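Probable porin (Pseudomonas aeruginosa, PDB 4FSP) probably forms a beta-barrel porin channel that lets small solutes cross the outer membrane. Local coordinates at residues 17-23 with 58-64; 143-149 with 163-169; 185-189 with 291-295; 222-228 with 247-253. One frame throughout, in Å; residues are numbered along the deposited sequence.

Contact 1 (17-23 with 58-64). With C8E ((hydroxyethyloxy)tri(ethyloxy)octane), chain B; C8E ((hydroxyethyloxy)tri(ethyloxy)octane), chain E.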
# COMPACT_ATOMS: atom_id res chain seq x y z
N GLU A 17 -1.98 14.02 -31.87
CA GLU A 17 -2.12 15.01 -30.80
C GLU A 17 -3.23 14.53 -29.87
O GLU A 17 -4.42 14.67 -30.17
CB GLU A 17 -2.38 16.41 -31.36
CG GLU A 17 -2.58 17.46 -30.30
CD GLU A 17 -1.56 17.35 -29.17
OE1 GLU A 17 -1.96 17.18 -28.00
OE2 GLU A 17 -0.35 17.45 -29.45
N GLY A 18 -2.83 13.95 -28.74
CA GLY A 18 -3.78 13.25 -27.89
C GLY A 18 -4.08 13.79 -26.50
O GLY A 18 -4.90 13.20 -25.79
N PHE A 19 -3.43 14.89 -26.11
CA PHE A 19 -3.61 15.46 -24.77
C PHE A 19 -5.09 15.66 -24.42
O PHE A 19 -5.59 15.12 -23.42
CB PHE A 19 -2.89 16.80 -24.68
CG PHE A 19 -2.82 17.37 -23.29
CD1 PHE A 19 -3.93 17.95 -22.69
CD2 PHE A 19 -1.62 17.36 -22.59
CE1 PHE A 19 -3.85 18.48 -21.39
CE2 PHE A 19 -1.52 17.90 -21.30
CZ PHE A 19 -2.63 18.46 -20.70
N LEU A 20 -5.79 16.45 -25.22
CA LEU A 20 -7.21 16.64 -24.99
C LEU A 20 -8.05 15.44 -25.42
O LEU A 20 -8.92 14.99 -24.67
CB LEU A 20 -7.69 17.92 -25.68
CG LEU A 20 -7.07 19.22 -25.15
CD1 LEU A 20 -7.52 20.43 -25.98
CD2 LEU A 20 -7.41 19.43 -23.66
N GLU A 21 -7.78 14.90 -26.61
CA GLU A 21 -8.62 13.83 -27.18
C GLU A 21 -8.68 12.58 -26.31
O GLU A 21 -9.74 11.98 -26.15
CB GLU A 21 -8.14 13.45 -28.60
CG GLU A 21 -8.87 12.25 -29.20
CD GLU A 21 -10.34 12.53 -29.43
OE1 GLU A 21 -10.71 13.71 -29.60
OE2 GLU A 21 -11.14 11.58 -29.45
N ASP A 22 -7.55 12.19 -25.73
CA ASP A 22 -7.53 11.00 -24.90
C ASP A 22 -7.71 11.31 -23.41
O ASP A 22 -7.55 10.43 -22.56
CB ASP A 22 -6.22 10.22 -25.13
CG ASP A 22 -6.01 9.89 -26.59
OD1 ASP A 22 -7.02 9.68 -27.30
OD2 ASP A 22 -4.85 9.84 -27.04
N SER A 23 -8.06 12.55 -23.10
CA SER A 23 -8.28 12.91 -21.70
C SER A 23 -9.43 12.08 -21.15
O SER A 23 -10.41 11.82 -21.85
CB SER A 23 -8.60 14.40 -21.55
OG SER A 23 -7.43 15.18 -21.73
N TYR A 58 -8.37 13.37 -12.87
CA TYR A 58 -8.21 13.69 -14.28
C TYR A 58 -6.88 13.18 -14.83
O TYR A 58 -5.83 13.37 -14.21
CB TYR A 58 -8.27 15.21 -14.47
CG TYR A 58 -7.81 15.66 -15.83
CD1 TYR A 58 -8.66 15.57 -16.93
CD2 TYR A 58 -6.54 16.19 -16.02
CE1 TYR A 58 -8.24 16.00 -18.19
CE2 TYR A 58 -6.11 16.61 -17.28
CZ TYR A 58 -6.97 16.51 -18.36
OH TYR A 58 -6.56 16.93 -19.62
N ARG A 59 -6.93 12.57 -16.01
CA ARG A 59 -5.73 12.06 -16.68
C ARG A 59 -5.75 12.50 -18.14
O ARG A 59 -6.60 12.06 -18.92
CB ARG A 59 -5.71 10.53 -16.64
CG ARG A 59 -5.86 9.89 -15.26
CD ARG A 59 -4.55 9.91 -14.50
NE ARG A 59 -4.70 9.46 -13.12
CZ ARG A 59 -4.31 8.27 -12.66
NH1 ARG A 59 -3.73 7.40 -13.47
NH2 ARG A 59 -4.50 7.97 -11.38
N SER A 60 -4.81 13.37 -18.53
CA SER A 60 -4.76 13.82 -19.92
C SER A 60 -4.19 12.69 -20.77
O SER A 60 -3.65 11.72 -20.24
CB SER A 60 -3.84 15.02 -20.07
OG SER A 60 -2.47 14.59 -20.09
N GLY A 61 -4.33 12.82 -22.09
CA GLY A 61 -3.54 12.02 -23.01
C GLY A 61 -2.17 12.68 -23.19
O GLY A 61 -1.72 13.43 -22.33
N TYR A 62 -1.52 12.42 -24.32
CA TYR A 62 -0.17 12.95 -24.57
C TYR A 62 -0.12 13.81 -25.81
O TYR A 62 -0.77 13.48 -26.81
CB TYR A 62 0.84 11.79 -24.70
CG TYR A 62 1.12 11.12 -23.38
CD1 TYR A 62 2.09 11.64 -22.53
CD2 TYR A 62 0.40 10.01 -22.97
CE1 TYR A 62 2.34 11.04 -21.30
CE2 TYR A 62 0.66 9.40 -21.73
CZ TYR A 62 1.63 9.93 -20.90
OH TYR A 62 1.90 9.37 -19.68
N THR A 63 0.65 14.89 -25.75
CA THR A 63 0.90 15.72 -26.91
C THR A 63 1.63 14.91 -27.97
O THR A 63 2.25 13.89 -27.67
CB THR A 63 1.75 16.97 -26.56
OG1 THR A 63 2.96 16.55 -25.90
CG2 THR A 63 0.96 17.92 -25.66
N GLU A 64 1.57 15.39 -29.21
CA GLU A 64 2.18 14.70 -30.35
C GLU A 64 3.71 14.78 -30.35
O GLU A 64 4.29 15.76 -29.86
CB GLU A 64 1.66 15.34 -31.63
CG GLU A 64 2.05 14.63 -32.92
CD GLU A 64 1.31 15.22 -34.10
OE1 GLU A 64 0.81 16.36 -33.96
OE2 GLU A 64 1.23 14.57 -35.16
C1 C8E B . -9.25 19.76 -16.44
C2 C8E B . -9.21 19.94 -17.95
C3 C8E B . -10.23 19.05 -18.65
C4 C8E B . -9.83 18.75 -20.09
C5 C8E B . -11.01 18.82 -21.05
C6 C8E B . -10.84 17.88 -22.25
C7 C8E B . -12.15 17.71 -23.02
C8 C8E B . -11.97 17.00 -24.35
O9 C8E B . -12.11 15.60 -24.21
C10 C8E B . -13.29 15.10 -24.80
C11 C8E B . -12.97 13.86 -25.63
O12 C8E B . -13.13 12.71 -24.83
C13 C8E B . -14.47 12.26 -24.89
C14 C8E E . 2.81 20.92 -23.33
O15 C8E E . 3.68 21.36 -24.36
C16 C8E E . 3.23 21.01 -25.65
C17 C8E E . 4.38 20.52 -26.53
O18 C8E E . 3.87 20.06 -27.77
C19 C8E E . 3.53 21.12 -28.64
C20 C8E E . 3.38 20.58 -30.05
O21 C8E E . 3.72 19.20 -30.05
O HOH W 1 -2.69 10.23 -25.83
O HOH W 2 -5.89 9.59 -20.48
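Glu17 to Ser23 curl into a type I turn over Leu20 to Ser23 and lie against Tyr58 to Glu64, where the chain runs off the end of a strand; Gly18 N bonds to Tyr62 O and Gly61 N to Phe19 O (2.9 Å from N to O). Gly61 suits a close approach of the backbones, its CA 3.3 Å from Gly18 O. The Phe19 ring receives Ser60 CB over the centre of one face, 3.6 Å from the centroid, a CH-pi contact. Beside it, the hydroxyl of Tyr58 donates to Ser23 OG at 2.9 Å. With CG anti to the backbone N (chi1 178°) and a bend at the next bond, Glu17 runs alongside Thr63, and its OE2 takes the N-H of Glu64 at 2.8 Å from above the carboxylate plane. A water links Asp22 OD2 to Tyr62 N. Thr63 OG1 turns to Val69 N of strand 67-80, and detergent carbons lie over a face of the Tyr58 ring. Two backbone carbonyls and the Glu17 carboxylate thus each receive a backbone N-H, and these polar links fasten the segment before the first barrel strand to the end of its neighbour.

Contact 2 (143-149 with 163-169); sequences QVFQGAL and GRLTEVS
Gln143 to Leu149 and Gly163 to Ser169 run antiparallel, their end-to-end directions 158° apart, and the ladder continues through the corner at Gly147 but shifts there by one residue. Ala148 and Arg164 form a regular hydrogen-bonded pair, each N 3.0 Å from the other's O; beyond the corner, Thr166 N bonds to Gln146 O at 2.8 Å and Gln146 N to Glu167 O at 2.9 Å, so Thr166 and Glu167 form a classic beta bulge opposite Gln146. Glycine fits the corner because a side chain there would run into Arg164 O, which already lies 3.1 Å from Gly147 CA.

On one face, Phe145 and Val168 lie side by side. Val168 CG1 sits over a face of the ring, offset toward its rim, and comes within 3.4 Å of Phe145 CE2. Leu165 CD1 reaches the same ring at CD2, 4.1 Å away. Leu179 and Ile133 add to this apolar cluster. The other face is mainly polar: the aliphatic CG of Gln146 passes 3.6 Å from Glu167 OE1, with amide and carboxylate planes nearly perpendicular, and the amide NE2 bonds weakly to Asp109. At the far end Ser169 OG, placed between its backbone N and carbonyl carbon (chi1 45°), accepts the N-H of Val144. The guanidinium of Arg164 leads away from 143-149 to Glu220 and Asp198.

Oily side chains thus pack on one side of the ladder and mainly polar ones, with Ala148, on the other, while the serine hydroxyl takes up a backbone N-H where the pairing gives out.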
# COMPACT_ATOMS: atom_id res chain seq x y z
N GLN A 143 -2.11 9.44 0.96
CA GLN A 143 -1.21 10.60 0.94
C GLN A 143 -0.63 10.84 -0.45
O GLN A 143 -0.37 9.88 -1.20
CB GLN A 143 -0.06 10.42 1.93
CG GLN A 143 -0.44 10.63 3.38
CD GLN A 143 -1.22 11.92 3.60
OE1 GLN A 143 -2.45 11.91 3.66
NE2 GLN A 143 -0.50 13.03 3.73
N VAL A 144 -0.44 12.11 -0.81
CA VAL A 144 0.27 12.44 -2.04
C VAL A 144 1.67 12.95 -1.72
O VAL A 144 1.83 13.84 -0.90
CB VAL A 144 -0.47 13.48 -2.87
CG1 VAL A 144 0.29 13.76 -4.17
CG2 VAL A 144 -1.86 12.98 -3.18
N PHE A 145 2.67 12.36 -2.37
CA PHE A 145 4.07 12.75 -2.19
C PHE A 145 4.50 13.64 -3.35
O PHE A 145 4.03 13.47 -4.47
CB PHE A 145 4.97 11.50 -2.13
CG PHE A 145 4.75 10.63 -0.90
CD1 PHE A 145 3.65 9.77 -0.82
CD2 PHE A 145 5.64 10.66 0.17
CE1 PHE A 145 3.44 8.98 0.31
CE2 PHE A 145 5.43 9.87 1.30
CZ PHE A 145 4.33 9.04 1.38
N GLN A 146 5.38 14.59 -3.09
CA GLN A 146 5.92 15.41 -4.18
C GLN A 146 7.29 14.89 -4.54
O GLN A 146 8.08 14.52 -3.66
CB GLN A 146 6.02 16.89 -3.79
CG GLN A 146 4.69 17.56 -3.42
CD GLN A 146 3.68 17.59 -4.57
OE1 GLN A 146 4.06 17.77 -5.73
NE2 GLN A 146 2.40 17.43 -4.24
N GLY A 147 7.58 14.85 -5.83
CA GLY A 147 8.91 14.53 -6.31
C GLY A 147 8.90 14.16 -7.78
O GLY A 147 8.10 14.70 -8.56
N ALA A 148 9.79 13.26 -8.16
CA ALA A 148 9.93 12.84 -9.54
C ALA A 148 10.16 11.35 -9.55
O ALA A 148 10.93 10.84 -8.74
CB ALA A 148 11.10 13.54 -10.20
N LEU A 149 9.49 10.66 -10.45
CA LEU A 149 9.63 9.21 -10.53
C LEU A 149 9.77 8.77 -11.97
O LEU A 149 8.93 9.10 -12.82
CB LEU A 149 8.42 8.53 -9.89
CG LEU A 149 8.38 7.01 -9.96
CD1 LEU A 149 9.57 6.40 -9.23
CD2 LEU A 149 7.06 6.48 -9.41
N GLY A 163 13.63 7.27 -8.36
CA GLY A 163 12.81 8.37 -7.90
C GLY A 163 13.38 9.17 -6.74
O GLY A 163 14.30 8.71 -6.04
N ARG A 164 12.84 10.36 -6.54
CA ARG A 164 13.20 11.17 -5.38
C ARG A 164 11.99 11.97 -4.93
O ARG A 164 11.35 12.66 -5.72
CB ARG A 164 14.38 12.10 -5.69
CG ARG A 164 14.66 13.12 -4.58
CD ARG A 164 15.93 13.93 -4.84
NE ARG A 164 17.06 13.42 -4.06
CZ ARG A 164 18.06 14.17 -3.60
NH1 ARG A 164 18.10 15.47 -3.85
NH2 ARG A 164 19.03 13.61 -2.89
N LEU A 165 11.66 11.83 -3.64
CA LEU A 165 10.50 12.51 -3.07
C LEU A 165 10.99 13.56 -2.08
O LEU A 165 12.04 13.40 -1.46
CB LEU A 165 9.61 11.52 -2.34
CG LEU A 165 9.35 10.25 -3.14
CD1 LEU A 165 8.53 9.29 -2.32
CD2 LEU A 165 8.65 10.61 -4.43
N THR A 166 10.23 14.64 -1.94
CA THR A 166 10.67 15.76 -1.10
C THR A 166 9.64 16.26 -0.10
O THR A 166 9.98 17.07 0.77
CB THR A 166 11.08 16.97 -1.94
OG1 THR A 166 9.91 17.50 -2.58
CG2 THR A 166 12.11 16.58 -2.98
N GLU A 167 8.39 15.80 -0.21
CA GLU A 167 7.28 16.30 0.63
C GLU A 167 6.12 15.31 0.71
O GLU A 167 5.91 14.51 -0.20
CB GLU A 167 6.72 17.63 0.07
CG GLU A 167 7.57 18.87 0.32
CD GLU A 167 6.99 20.12 -0.32
OE1 GLU A 167 6.42 20.01 -1.42
OE2 GLU A 167 7.11 21.21 0.28
N VAL A 168 5.37 15.38 1.81
CA VAL A 168 4.12 14.63 1.97
C VAL A 168 2.94 15.58 2.22
O VAL A 168 3.10 16.65 2.81
CB VAL A 168 4.15 13.68 3.19
CG1 VAL A 168 3.64 12.30 2.80
CG2 VAL A 168 5.54 13.61 3.81
N SER A 169 1.74 15.18 1.80
CA SER A 169 0.54 15.98 2.01
C SER A 169 0.16 16.08 3.49
O SER A 169 0.25 15.10 4.24
CB SER A 169 -0.62 15.43 1.19
OG SER A 169 -0.72 14.02 1.27

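Contact 3 (185-189 with 291-295); sequences NRRFA and HGFPY
Phe188 meets the 291-295 segment through the end of its ring. CZ lies 3.7 Å from both CA and CB of Pro294, and CE1 is 3.6 Å from Gly292 O, which approaches at the ring edge together with His291 CB. A chi1 of -49°, which sets CG opposite the carbonyl carbon, swings the ring toward this loop, and Arg187 CB of its own segment lies over the centre of one ring face. Compact groups suit the place: the proline ring offers a rigid hydrocarbon surface, and glycine leaves room beside the arginine chain.

The polar links pass through water. One molecule donates to Arg187 O and accepts from Gly292 N, each at 2.8 Å. A second accepts from Arg187 NH1 at 2.9 Å, in the plane of the guanidinium, and donates to Phe293 O. Arg187 O also faces the edge of the imidazole, 3.5 Å from His291 CD2.

Charge fixes the rest of the arginine. Its extended chain carries NH2 to Asp311 and NE to Glu314, while Tyr295, whose ring edge faces NH1, bonds through OH to Asp311 as well. The two carboxylates probably balance the charge of the buried guanidinium.

Neither segment has regular secondary structure. Such loop-to-loop packing is typical of porin barrels, whose long loops between strands pack on one another and, here, against the hairpin of strands 223-235 and 240-252.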
# COMPACT_ATOMS: atom_id res chain seq x y z
N ASN A 185 4.85 2.68 18.70
CA ASN A 185 5.34 1.95 19.87
C ASN A 185 6.80 2.25 20.21
O ASN A 185 7.51 1.40 20.75
CB ASN A 185 5.14 0.43 19.70
CG ASN A 185 3.70 0.06 19.35
OD1 ASN A 185 2.78 0.87 19.48
ND2 ASN A 185 3.50 -1.18 18.91
N ARG A 186 7.26 3.46 19.88
CA ARG A 186 8.63 3.89 20.17
C ARG A 186 9.73 2.95 19.66
O ARG A 186 10.79 2.84 20.28
CB ARG A 186 8.82 4.11 21.68
CG ARG A 186 7.61 4.71 22.38
CD ARG A 186 7.74 4.65 23.90
NE ARG A 186 8.49 5.79 24.43
CZ ARG A 186 9.66 5.69 25.05
NH1 ARG A 186 10.22 4.50 25.23
NH2 ARG A 186 10.28 6.78 25.50
N ARG A 187 9.49 2.27 18.54
CA ARG A 187 10.46 1.31 17.98
C ARG A 187 11.84 1.90 17.73
O ARG A 187 12.85 1.20 17.80
CB ARG A 187 9.93 0.72 16.67
CG ARG A 187 8.84 -0.31 16.86
CD ARG A 187 8.07 -0.51 15.57
NE ARG A 187 6.99 -1.47 15.78
CZ ARG A 187 6.09 -1.78 14.85
NH1 ARG A 187 6.14 -1.21 13.65
NH2 ARG A 187 5.14 -2.67 15.14
N PHE A 188 11.85 3.19 17.43
CA PHE A 188 13.09 3.89 17.14
C PHE A 188 13.27 5.03 18.14
O PHE A 188 12.43 5.20 19.03
CB PHE A 188 13.01 4.39 15.70
CG PHE A 188 12.57 3.33 14.74
CD1 PHE A 188 13.38 2.20 14.54
CD2 PHE A 188 11.36 3.42 14.08
CE1 PHE A 188 12.98 1.20 13.67
CE2 PHE A 188 10.96 2.41 13.20
CZ PHE A 188 11.77 1.30 12.99
N ALA A 189 14.35 5.80 18.02
CA ALA A 189 14.62 6.87 18.97
C ALA A 189 13.60 8.01 18.91
O ALA A 189 13.19 8.55 19.94
CB ALA A 189 16.03 7.41 18.78
N HIS A 291 16.11 -3.86 15.92
CA HIS A 291 14.93 -3.01 15.72
C HIS A 291 13.80 -3.60 14.91
O HIS A 291 13.95 -4.62 14.23
CB HIS A 291 15.32 -1.67 15.12
CG HIS A 291 16.24 -0.89 16.00
ND1 HIS A 291 17.61 -1.03 15.95
CD2 HIS A 291 15.98 -0.01 16.99
CE1 HIS A 291 18.16 -0.24 16.86
NE2 HIS A 291 17.19 0.39 17.50
N GLY A 292 12.65 -2.93 14.97
CA GLY A 292 11.50 -3.29 14.16
C GLY A 292 11.63 -2.76 12.74
O GLY A 292 12.66 -2.19 12.36
N PHE A 293 10.57 -2.95 11.96
CA PHE A 293 10.57 -2.66 10.54
C PHE A 293 10.23 -1.19 10.27
O PHE A 293 9.14 -0.73 10.59
CB PHE A 293 9.55 -3.56 9.86
CG PHE A 293 9.49 -3.39 8.36
CD1 PHE A 293 10.42 -4.03 7.53
CD2 PHE A 293 8.52 -2.61 7.78
CE1 PHE A 293 10.38 -3.86 6.15
CE2 PHE A 293 8.46 -2.45 6.39
CZ PHE A 293 9.39 -3.07 5.57
N PRO A 294 11.16 -0.46 9.65
CA PRO A 294 10.90 0.96 9.39
C PRO A 294 10.17 1.18 8.07
O PRO A 294 10.35 0.42 7.10
CB PRO A 294 12.30 1.56 9.29
CG PRO A 294 13.11 0.46 8.68
CD PRO A 294 12.50 -0.86 9.18
N TYR A 295 9.36 2.23 8.07
CA TYR A 295 8.65 2.70 6.88
C TYR A 295 8.15 4.12 7.13
O TYR A 295 8.19 4.60 8.26
CB TYR A 295 7.51 1.75 6.50
CG TYR A 295 6.47 1.41 7.58
CD1 TYR A 295 6.78 0.56 8.65
CD2 TYR A 295 5.16 1.86 7.47
CE1 TYR A 295 5.82 0.22 9.59
CE2 TYR A 295 4.20 1.52 8.41
CZ TYR A 295 4.53 0.70 9.46
OH TYR A 295 3.57 0.37 10.38
O HOH W 3 12.43 -1.53 17.44
O HOH W 4 7.81 0.88 12.47

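Contact 4 (222-228 with 247-253). With C8E ((hydroxyethyloxy)tri(ethyloxy)octane), chain I.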
# COMPACT_ATOMS: atom_id res chain seq x y z
N VAL A 222 18.39 9.27 7.75
CA VAL A 222 17.64 8.42 8.68
C VAL A 222 17.86 6.91 8.51
O VAL A 222 18.46 6.27 9.38
CB VAL A 222 16.12 8.72 8.68
CG1 VAL A 222 15.47 8.05 9.89
CG2 VAL A 222 15.87 10.22 8.71
N TYR A 223 17.37 6.33 7.42
CA TYR A 223 17.60 4.92 7.15
C TYR A 223 17.61 4.61 5.66
O TYR A 223 17.05 5.36 4.86
CB TYR A 223 16.55 4.04 7.83
CG TYR A 223 15.20 4.08 7.16
CD1 TYR A 223 14.28 5.06 7.48
CD2 TYR A 223 14.83 3.13 6.20
CE1 TYR A 223 13.03 5.12 6.87
CE2 TYR A 223 13.58 3.18 5.58
CZ TYR A 223 12.68 4.18 5.93
OH TYR A 223 11.44 4.25 5.34
N ALA A 224 18.25 3.50 5.31
CA ALA A 224 18.19 2.93 3.97
C ALA A 224 17.65 1.53 4.13
O ALA A 224 17.97 0.85 5.10
CB ALA A 224 19.58 2.87 3.35
N GLN A 225 16.82 1.09 3.18
CA GLN A 225 16.27 -0.26 3.24
C GLN A 225 16.48 -0.96 1.91
O GLN A 225 16.20 -0.40 0.85
CB GLN A 225 14.79 -0.19 3.59
CG GLN A 225 14.00 -1.50 3.46
CD GLN A 225 12.59 -1.35 4.04
OE1 GLN A 225 11.58 -1.45 3.32
NE2 GLN A 225 12.51 -1.11 5.35
N HIS A 226 17.00 -2.19 1.96
CA HIS A 226 17.12 -3.02 0.76
C HIS A 226 15.99 -4.03 0.78
O HIS A 226 15.70 -4.62 1.82
CB HIS A 226 18.47 -3.77 0.75
CG HIS A 226 19.67 -2.88 0.65
ND1 HIS A 226 20.20 -2.48 -0.56
CD2 HIS A 226 20.46 -2.32 1.60
CE1 HIS A 226 21.25 -1.71 -0.35
NE2 HIS A 226 21.43 -1.60 0.95
N PHE A 227 15.34 -4.22 -0.36
CA PHE A 227 14.26 -5.20 -0.48
C PHE A 227 14.57 -6.19 -1.58
O PHE A 227 15.03 -5.80 -2.66
CB PHE A 227 12.93 -4.51 -0.81
CG PHE A 227 11.84 -5.46 -1.23
CD1 PHE A 227 11.70 -5.85 -2.56
CD2 PHE A 227 10.98 -6.00 -0.28
CE1 PHE A 227 10.70 -6.75 -2.94
CE2 PHE A 227 9.97 -6.90 -0.66
CZ PHE A 227 9.83 -7.27 -2.00
N LEU A 228 14.26 -7.46 -1.33
CA LEU A 228 14.38 -8.50 -2.36
C LEU A 228 13.16 -9.38 -2.25
O LEU A 228 12.81 -9.83 -1.16
CB LEU A 228 15.64 -9.35 -2.17
CG LEU A 228 15.89 -10.42 -3.24
CD1 LEU A 228 16.09 -9.78 -4.62
CD2 LEU A 228 17.10 -11.28 -2.88
N LEU A 247 12.33 -10.36 1.61
CA LEU A 247 13.41 -10.11 2.56
C LEU A 247 13.75 -8.64 2.50
O LEU A 247 13.85 -8.06 1.40
CB LEU A 247 14.66 -10.93 2.18
CG LEU A 247 14.56 -12.45 2.27
CD1 LEU A 247 15.81 -13.11 1.69
CD2 LEU A 247 14.40 -12.86 3.72
N ALA A 248 13.93 -8.01 3.66
CA ALA A 248 14.36 -6.62 3.65
C ALA A 248 15.42 -6.39 4.72
O ALA A 248 15.39 -7.02 5.78
CB ALA A 248 13.17 -5.66 3.83
N LEU A 249 16.36 -5.50 4.42
CA LEU A 249 17.45 -5.16 5.34
C LEU A 249 17.50 -3.65 5.51
O LEU A 249 17.61 -2.91 4.53
CB LEU A 249 18.80 -5.64 4.79
CG LEU A 249 20.03 -5.16 5.58
CD1 LEU A 249 20.06 -5.83 6.93
CD2 LEU A 249 21.33 -5.45 4.83
N SER A 250 17.39 -3.20 6.76
CA SER A 250 17.33 -1.76 7.02
C SER A 250 18.37 -1.37 8.04
O SER A 250 18.56 -2.06 9.04
CB SER A 250 15.94 -1.37 7.54
OG SER A 250 14.91 -1.96 6.75
N ARG A 251 19.04 -0.25 7.79
CA ARG A 251 20.09 0.23 8.67
C ARG A 251 20.00 1.74 8.67
O ARG A 251 19.55 2.33 7.68
CB ARG A 251 21.45 -0.23 8.14
CG ARG A 251 22.50 -0.44 9.23
CD ARG A 251 23.81 0.26 8.90
NE ARG A 251 24.38 0.94 10.06
CZ ARG A 251 25.42 1.78 10.01
NH1 ARG A 251 26.00 2.04 8.85
NH2 ARG A 251 25.86 2.35 11.12
N ASP A 252 20.41 2.38 9.76
CA ASP A 252 20.43 3.84 9.80
C ASP A 252 21.47 4.32 8.82
O ASP A 252 22.35 3.55 8.43
CB ASP A 252 20.82 4.33 11.19
CG ASP A 252 22.08 3.70 11.68
OD1 ASP A 252 22.02 2.53 12.15
OD2 ASP A 252 23.14 4.36 11.58
N THR A 253 21.38 5.58 8.40
CA THR A 253 22.35 6.10 7.45
C THR A 253 22.62 7.57 7.73
O THR A 253 21.75 8.27 8.25
CB THR A 253 21.85 5.91 6.01
OG1 THR A 253 22.91 6.18 5.09
CG2 THR A 253 20.68 6.83 5.73
C4 C8E I . 20.04 -5.79 -9.31
C5 C8E I . 20.38 -5.65 -7.84
C6 C8E I . 21.23 -4.42 -7.53
C7 C8E I . 21.74 -4.55 -6.10
C8 C8E I . 22.61 -3.38 -5.65
O9 C8E I . 22.73 -3.41 -4.24
C10 C8E I . 23.85 -2.68 -3.77
C11 C8E I . 23.79 -2.59 -2.25
O12 C8E I . 24.76 -1.70 -1.72
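Gln225 and Ser250 meet in the one hydrogen bond made between side chains here: Gln225 NE2 donates an N-H to Ser250 OG at 2.9 Å, with the hydroxyl tilted 20° from the amide plane. The glutamine reaches it with CG anti to the backbone N (chi1 170°) and the chain extended beyond, while its CG passes 3.4 Å from the same oxygen. The small Ala248 follows on this face, its CB 4.3 Å from Gln225 CG, and Phe227 lies beside it.

These groups are placed by an antiparallel ladder whose short strand axes run 168° apart. His226 and Leu249 bond in both directions, 2.7 Å from His226 N to Leu249 O and 2.8 Å from Leu249 N to His226 O. Leu228 with Leu247 and Ala224 with Arg251 do the same on either side of them. Beyond the last bridge, Thr253 N reaches Val222 O from above the carbonyl plane at 3.2 Å.

The opposite face bears Leu228, Leu247, Leu249, His226, Ala224 and, toward the ladder's end, Arg251. A detergent carbon, C11, comes 3.3 Å from His226 CE1, and other detergent molecules touch Leu228 and Thr253, consistent with a lipid-facing surface to which leucine is well suited. Tyr214 holds His226 ND1, and Tyr216 meets its ring edge-to-face.

Farther out, the other N-H of the buried Gln225 amide probably bonds to Pro294 O, and the small Ser250 and Ala248 let that inner loop pack closely. The two strands form a hairpin of the barrel wall, flanked by strand 210-219 beyond residues 222-228 and by strand 262-273 beyond 247-253.

In the fold
From the N terminus, contact 1 comes first, closing a loop of 34 residues that holds strand 24-38 and most of strand 47-59, and it ties the start of the barrel to the end of strand 47-59. Contact 2 follows in series and closes the short hairpin of strands 148-152 and 158-168. Contact 3 then spans 101 residues, joining the loop before strand 193-205 to the one after strand 278-288; contact 4, a hairpin in the wall, is nested inside that span. Contacts 3 and 4 touch, with Pro294 and Phe293 of the loop packed on Gln225 and Ser250 of the wall. Contacts 1 and 3 lie on opposite sides of the chain's centre, about 44 Å apart between centres.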